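Local coordinates for protein cell death-related nuclease 4 (Caenorhabditis elegans, PDB 5DK5) that degrades RNA and DNA from the 3' end as a metal-dependent DEDDh exonuclease and takes part in apoptotic DNA degradation, at residues L22-E27 and A143-Y148; F44-Y49 and E100-W105. All coordinates share one frame; numbering follows the deposited sequence.

Contact 1 (L22-E27 and A143-Y148); sequences LILDFE and AFFRQY
Phe-145 reaches across to Leu-24 and Phe-26 on the face of the RNase H-like sheet turned away from the DEDDh exonuclease site. Strand 20-28 is central in this sheet, and strand 116-120 lies between it and strand 147-150, so the contact spans one intervening strand and rests on side chains alone. Phe-145 belongs to the turn just ahead of strand 147-150. Its side chain does not leave the backbone in the direction of strand 20-28, but with CG anti to the carbonyl carbon (chi1 -81°) the ring end comes close to it, and CE1 and CZ do the touching. CE1 of Phe-145 lies 3.7 Å from CD1 of Leu-24, and the same methyl is 3.9 Å from Phe-145 CZ; the two side chains cross at about a right angle. With CG anti to the backbone N (chi1 175°), the Leu-24 branch extends so that CD1 can reach the ring. Phe-26 adds a looser touch. Flanking residues close the patch: Phe-118 meets the Phe-145 ring edge-to-face, and helix 124-136 supplies Leu-126 and Met-134 against Phe-145 and Ile-129 against Phe-26. Within the turn, Phe-144 CE1 sits 3.8 Å above one face of the Phe-145 ring, offset toward its rim. Side chains alternate along strand 20-28: Leu-24 and Phe-26 face this apolar layer, while Asp-25 and Glu-27, both magnesium ligands, lie on the other side, where their carboxylates come close to Asp-194. Farthest along the strand, CZ of Phe-145 comes to the edge of the Phe-26 ring, near its plane, 4.4 Å from Phe-26 CZ.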
# COMPACT_ATOMS: atom_id res chain seq x y z
N LEU B 22 -3.09 -12.43 -29.44
CA LEU B 22 -3.71 -11.63 -28.39
C LEU B 22 -2.67 -10.76 -27.70
O LEU B 22 -1.83 -11.26 -26.97
CB LEU B 22 -4.41 -12.53 -27.37
CG LEU B 22 -5.47 -13.48 -27.92
CD1 LEU B 22 -6.04 -14.33 -26.79
CD2 LEU B 22 -6.58 -12.73 -28.64
N ILE B 23 -2.73 -9.46 -27.95
CA ILE B 23 -1.81 -8.54 -27.31
C ILE B 23 -2.24 -8.33 -25.86
O ILE B 23 -3.26 -7.71 -25.59
CB ILE B 23 -1.75 -7.18 -28.04
CG1 ILE B 23 -1.19 -7.36 -29.45
CG2 ILE B 23 -0.88 -6.19 -27.28
CD1 ILE B 23 -2.22 -7.75 -30.50
N LEU B 24 -1.45 -8.87 -24.93
CA LEU B 24 -1.80 -8.89 -23.51
C LEU B 24 -1.04 -7.83 -22.72
O LEU B 24 0.12 -7.55 -23.01
CB LEU B 24 -1.54 -10.28 -22.94
CG LEU B 24 -1.73 -10.48 -21.43
CD1 LEU B 24 -2.25 -11.88 -21.16
CD2 LEU B 24 -0.43 -10.25 -20.68
N ASP B 25 -1.69 -7.28 -21.70
CA ASP B 25 -1.06 -6.27 -20.84
C ASP B 25 -1.63 -6.28 -19.43
O ASP B 25 -2.84 -6.19 -19.23
CB ASP B 25 -1.23 -4.88 -21.44
CG ASP B 25 -0.56 -3.81 -20.61
OD1 ASP B 25 -1.16 -3.34 -19.62
OD2 ASP B 25 0.59 -3.44 -20.94
N PHE B 26 -0.74 -6.39 -18.45
CA PHE B 26 -1.11 -6.29 -17.04
C PHE B 26 -0.57 -5.00 -16.44
O PHE B 26 0.54 -4.57 -16.75
CB PHE B 26 -0.56 -7.48 -16.24
CG PHE B 26 -1.26 -8.78 -16.51
CD1 PHE B 26 -2.63 -8.90 -16.35
CD2 PHE B 26 -0.53 -9.90 -16.89
CE1 PHE B 26 -3.26 -10.11 -16.58
CE2 PHE B 26 -1.16 -11.10 -17.13
CZ PHE B 26 -2.53 -11.21 -16.97
N GLU B 27 -1.39 -4.37 -15.61
CA GLU B 27 -0.93 -3.30 -14.73
C GLU B 27 -1.11 -3.77 -13.30
O GLU B 27 -2.07 -4.47 -13.00
CB GLU B 27 -1.69 -2.00 -14.99
CG GLU B 27 -1.57 -1.50 -16.42
CD GLU B 27 -0.14 -1.18 -16.82
OE1 GLU B 27 0.63 -0.73 -15.96
OE2 GLU B 27 0.20 -1.38 -18.01
N ALA B 143 -1.13 -23.22 -19.62
CA ALA B 143 -0.21 -23.59 -20.68
C ALA B 143 0.01 -22.45 -21.68
O ALA B 143 1.08 -22.34 -22.27
CB ALA B 143 -0.72 -24.82 -21.41
N PHE B 144 -1.01 -21.61 -21.86
CA PHE B 144 -0.91 -20.52 -22.83
C PHE B 144 -0.22 -19.28 -22.26
O PHE B 144 -0.04 -18.29 -22.96
CB PHE B 144 -2.30 -20.14 -23.37
CG PHE B 144 -3.35 -19.96 -22.31
CD1 PHE B 144 -3.35 -18.85 -21.48
CD2 PHE B 144 -4.37 -20.90 -22.16
CE1 PHE B 144 -4.33 -18.69 -20.52
CE2 PHE B 144 -5.34 -20.74 -21.20
CZ PHE B 144 -5.32 -19.63 -20.37
N PHE B 145 0.17 -19.35 -20.99
CA PHE B 145 1.00 -18.31 -20.38
C PHE B 145 2.46 -18.76 -20.25
O PHE B 145 3.33 -17.98 -19.86
CB PHE B 145 0.47 -17.91 -18.99
CG PHE B 145 -0.68 -16.93 -19.01
CD1 PHE B 145 -1.17 -16.41 -20.20
CD2 PHE B 145 -1.26 -16.52 -17.83
CE1 PHE B 145 -2.22 -15.50 -20.20
CE2 PHE B 145 -2.31 -15.61 -17.82
CZ PHE B 145 -2.79 -15.11 -19.00
N ARG B 146 2.73 -20.03 -20.56
CA ARG B 146 4.08 -20.57 -20.46
C ARG B 146 4.76 -20.63 -21.83
O ARG B 146 5.87 -21.13 -21.97
CB ARG B 146 4.04 -21.96 -19.81
CG ARG B 146 3.69 -21.91 -18.33
CD ARG B 146 3.81 -23.27 -17.66
NE ARG B 146 5.14 -23.84 -17.81
CZ ARG B 146 5.57 -24.91 -17.15
NH1 ARG B 146 4.79 -25.53 -16.28
NH2 ARG B 146 6.81 -25.36 -17.36
N GLN B 147 4.07 -20.12 -22.84
CA GLN B 147 4.67 -19.83 -24.13
C GLN B 147 4.06 -18.53 -24.65
O GLN B 147 2.86 -18.32 -24.54
CB GLN B 147 4.47 -20.97 -25.13
CG GLN B 147 3.01 -21.27 -25.47
CD GLN B 147 2.87 -22.17 -26.69
OE1 GLN B 147 1.99 -21.95 -27.53
NE2 GLN B 147 3.73 -23.17 -26.79
N TYR B 148 4.89 -17.66 -25.21
CA TYR B 148 4.41 -16.36 -25.66
C TYR B 148 5.41 -15.67 -26.57
O TYR B 148 6.51 -16.17 -26.81
CB TYR B 148 4.09 -15.47 -24.46
CG TYR B 148 5.28 -15.19 -23.57
CD1 TYR B 148 5.58 -16.04 -22.51
CD2 TYR B 148 6.09 -14.09 -23.79
CE1 TYR B 148 6.67 -15.79 -21.69
CE2 TYR B 148 7.18 -13.84 -22.98
CZ TYR B 148 7.46 -14.69 -21.93
OH TYR B 148 8.54 -14.44 -21.12

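Contact 2 (F44-Y49 and E100-W105); sequences FAIVAY and EQFQQW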
# COMPACT_ATOMS: atom_id res chain seq x y z
N PHE B 44 -6.49 -5.76 -16.42
CA PHE B 44 -6.30 -6.92 -17.28
C PHE B 44 -6.81 -6.56 -18.68
O PHE B 44 -8.02 -6.52 -18.91
CB PHE B 44 -7.06 -8.12 -16.70
CG PHE B 44 -6.64 -9.46 -17.26
CD1 PHE B 44 -6.02 -9.57 -18.49
CD2 PHE B 44 -6.88 -10.61 -16.53
CE1 PHE B 44 -5.65 -10.81 -18.98
CE2 PHE B 44 -6.51 -11.85 -17.01
CZ PHE B 44 -5.89 -11.95 -18.24
N ALA B 45 -5.88 -6.31 -19.61
CA ALA B 45 -6.24 -5.79 -20.93
C ALA B 45 -5.71 -6.67 -22.07
O ALA B 45 -4.53 -7.03 -22.09
CB ALA B 45 -5.72 -4.37 -21.09
N ILE B 46 -6.59 -6.99 -23.00
CA ILE B 46 -6.23 -7.77 -24.19
C ILE B 46 -6.91 -7.19 -25.43
O ILE B 46 -8.05 -6.75 -25.37
CB ILE B 46 -6.63 -9.26 -24.04
CG1 ILE B 46 -5.96 -9.89 -22.82
CG2 ILE B 46 -6.26 -10.05 -25.30
CD1 ILE B 46 -6.42 -11.30 -22.51
N VAL B 47 -6.18 -7.19 -26.54
CA VAL B 47 -6.75 -6.87 -27.85
C VAL B 47 -6.29 -7.92 -28.85
O VAL B 47 -5.13 -8.35 -28.83
CB VAL B 47 -6.35 -5.46 -28.33
CG1 VAL B 47 -4.85 -5.35 -28.52
CG2 VAL B 47 -7.09 -5.11 -29.62
N ALA B 48 -7.20 -8.34 -29.72
CA ALA B 48 -6.92 -9.41 -30.67
C ALA B 48 -6.39 -8.86 -31.99
O ALA B 48 -6.81 -7.80 -32.45
CB ALA B 48 -8.17 -10.23 -30.91
N TYR B 49 -5.45 -9.59 -32.59
CA TYR B 49 -4.93 -9.26 -33.91
C TYR B 49 -5.14 -10.42 -34.87
O TYR B 49 -4.72 -11.54 -34.61
CB TYR B 49 -3.45 -8.91 -33.83
CG TYR B 49 -2.81 -8.69 -35.18
CD1 TYR B 49 -3.07 -7.54 -35.92
CD2 TYR B 49 -1.93 -9.62 -35.72
CE1 TYR B 49 -2.49 -7.34 -37.16
CE2 TYR B 49 -1.34 -9.43 -36.95
CZ TYR B 49 -1.62 -8.28 -37.66
OH TYR B 49 -1.04 -8.08 -38.89
N GLU B 100 -11.36 -15.98 -14.30
CA GLU B 100 -12.39 -16.92 -14.72
C GLU B 100 -13.19 -16.34 -15.89
O GLU B 100 -13.55 -17.06 -16.82
CB GLU B 100 -13.32 -17.25 -13.55
CG GLU B 100 -14.51 -18.12 -13.90
CD GLU B 100 -14.11 -19.45 -14.53
OE1 GLU B 100 -13.03 -19.97 -14.20
OE2 GLU B 100 -14.88 -19.96 -15.37
N GLN B 101 -13.46 -15.04 -15.83
CA GLN B 101 -14.15 -14.36 -16.92
C GLN B 101 -13.27 -14.34 -18.17
O GLN B 101 -13.77 -14.40 -19.30
CB GLN B 101 -14.52 -12.93 -16.51
CG GLN B 101 -15.57 -12.86 -15.41
CD GLN B 101 -15.75 -11.46 -14.85
OE1 GLN B 101 -14.83 -10.64 -14.89
NE2 GLN B 101 -16.94 -11.18 -14.33
N PHE B 102 -11.96 -14.25 -17.96
CA PHE B 102 -11.01 -14.24 -19.06
C PHE B 102 -10.97 -15.59 -19.77
O PHE B 102 -10.89 -15.65 -21.00
CB PHE B 102 -9.61 -13.87 -18.53
CG PHE B 102 -8.49 -14.40 -19.37
CD1 PHE B 102 -8.18 -13.82 -20.59
CD2 PHE B 102 -7.73 -15.47 -18.93
CE1 PHE B 102 -7.13 -14.30 -21.35
CE2 PHE B 102 -6.68 -15.96 -19.69
CZ PHE B 102 -6.39 -15.37 -20.90
N GLN B 103 -11.04 -16.68 -19.01
CA GLN B 103 -11.06 -18.01 -19.59
C GLN B 103 -12.33 -18.25 -20.41
O GLN B 103 -12.28 -18.82 -21.49
CB GLN B 103 -10.94 -19.07 -18.50
CG GLN B 103 -9.57 -19.12 -17.84
CD GLN B 103 -9.41 -20.31 -16.92
OE1 GLN B 103 -10.02 -20.37 -15.85
NE2 GLN B 103 -8.59 -21.27 -17.33
N GLN B 104 -13.46 -17.80 -19.88
CA GLN B 104 -14.73 -17.93 -20.59
C GLN B 104 -14.71 -17.11 -21.88
O GLN B 104 -15.26 -17.52 -22.90
CB GLN B 104 -15.89 -17.49 -19.70
CG GLN B 104 -17.25 -17.60 -20.37
CD GLN B 104 -17.54 -18.99 -20.87
OE1 GLN B 104 -17.34 -19.97 -20.15
NE2 GLN B 104 -18.00 -19.10 -22.11
N TRP B 105 -14.06 -15.95 -21.82
CA TRP B 105 -13.93 -15.07 -22.98
C TRP B 105 -13.21 -15.78 -24.12
O TRP B 105 -13.61 -15.66 -25.28
CB TRP B 105 -13.19 -13.79 -22.58
CG TRP B 105 -13.03 -12.79 -23.69
CD1 TRP B 105 -14.02 -12.04 -24.25
CD2 TRP B 105 -11.81 -12.41 -24.33
NE1 TRP B 105 -13.49 -11.22 -25.22
CE2 TRP B 105 -12.14 -11.43 -25.29
CE3 TRP B 105 -10.48 -12.80 -24.20
CZ2 TRP B 105 -11.18 -10.83 -26.11
CZ3 TRP B 105 -9.53 -12.21 -25.02
CH2 TRP B 105 -9.88 -11.24 -25.96
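Phe-44 lays its ring tip over one face of Phe-102: CZ of Phe-44 stands 3.7 Å from Phe-102 CG, displaced from the ring centre toward the rim. The planes are inclined by 35° and the centroids are 5.0 Å apart, so the rings overlap obliquely rather than forming a regular stack. Both side chains extend between strand and helix with CG anti to the backbone N, and they cross at about a right angle. Ile-46, two residues on and pointing the same way from the strand, uses two separate methyls. Its CD1 presses obliquely on the Phe-102 ring, 3.3 Å from CE1, a tight approach for two carbons. Its CG2 lies 3.9 Å from CH2 of Trp-105, beside the outer end of the six-membered ring, and Trp-105 CZ3 is equally near. Phe-102 and Trp-105, one turn of helix apart, thus hold Ile-46 through both of its branches. Replacing Phe-102 with an alanine would probably leave a gap at the CZ end of the Phe-44 ring and deprive the Ile-46 CD1 methyl of its closest aromatic partner, so that both would be held less firmly. Phe-62 of strand 55-65 borders the cluster, meeting Phe-44 edge-to-face and also touching Phe-102 and Trp-105, while Phe-118 adjoins Ile-46 and Phe-102. Segments 44-49 and 100-105 run nearly parallel, their axes 12° apart in direction and 11.1 Å at closest approach. With Ala-45 and Val-47 turned to helix 191-207 on the other side, helix 95-109 completes the helix-sheet-helix layering of the RNase H-like exonuclease fold.

Contacts 1 and 2 have centres 10 Å apart, and 44-49 with 100-105 is nested inside the chain loop closed by 22-27 with 143-148. Strands 20-28 and 41-50 are antiparallel neighbours, joined by probable hydrogen bonds from Ile-23 N to Val-47 O (2.8 Å) and Asp-25 N to Ala-45 O (2.9 Å). Their apolar layers are continuous: Phe-26 CE1 meets Phe-44 CD1 at 3.4 Å, and Phe-144 CE1 meets Phe-102 CE2 at 3.7 Å. Magnesium, bound by Asp-25 and Glu-27 of contact 1, lies about 7 Å from the side chain of Phe-26 and about 11 Å from that of Phe-44; the inhibitor MES is about 10 and 12 Å from them.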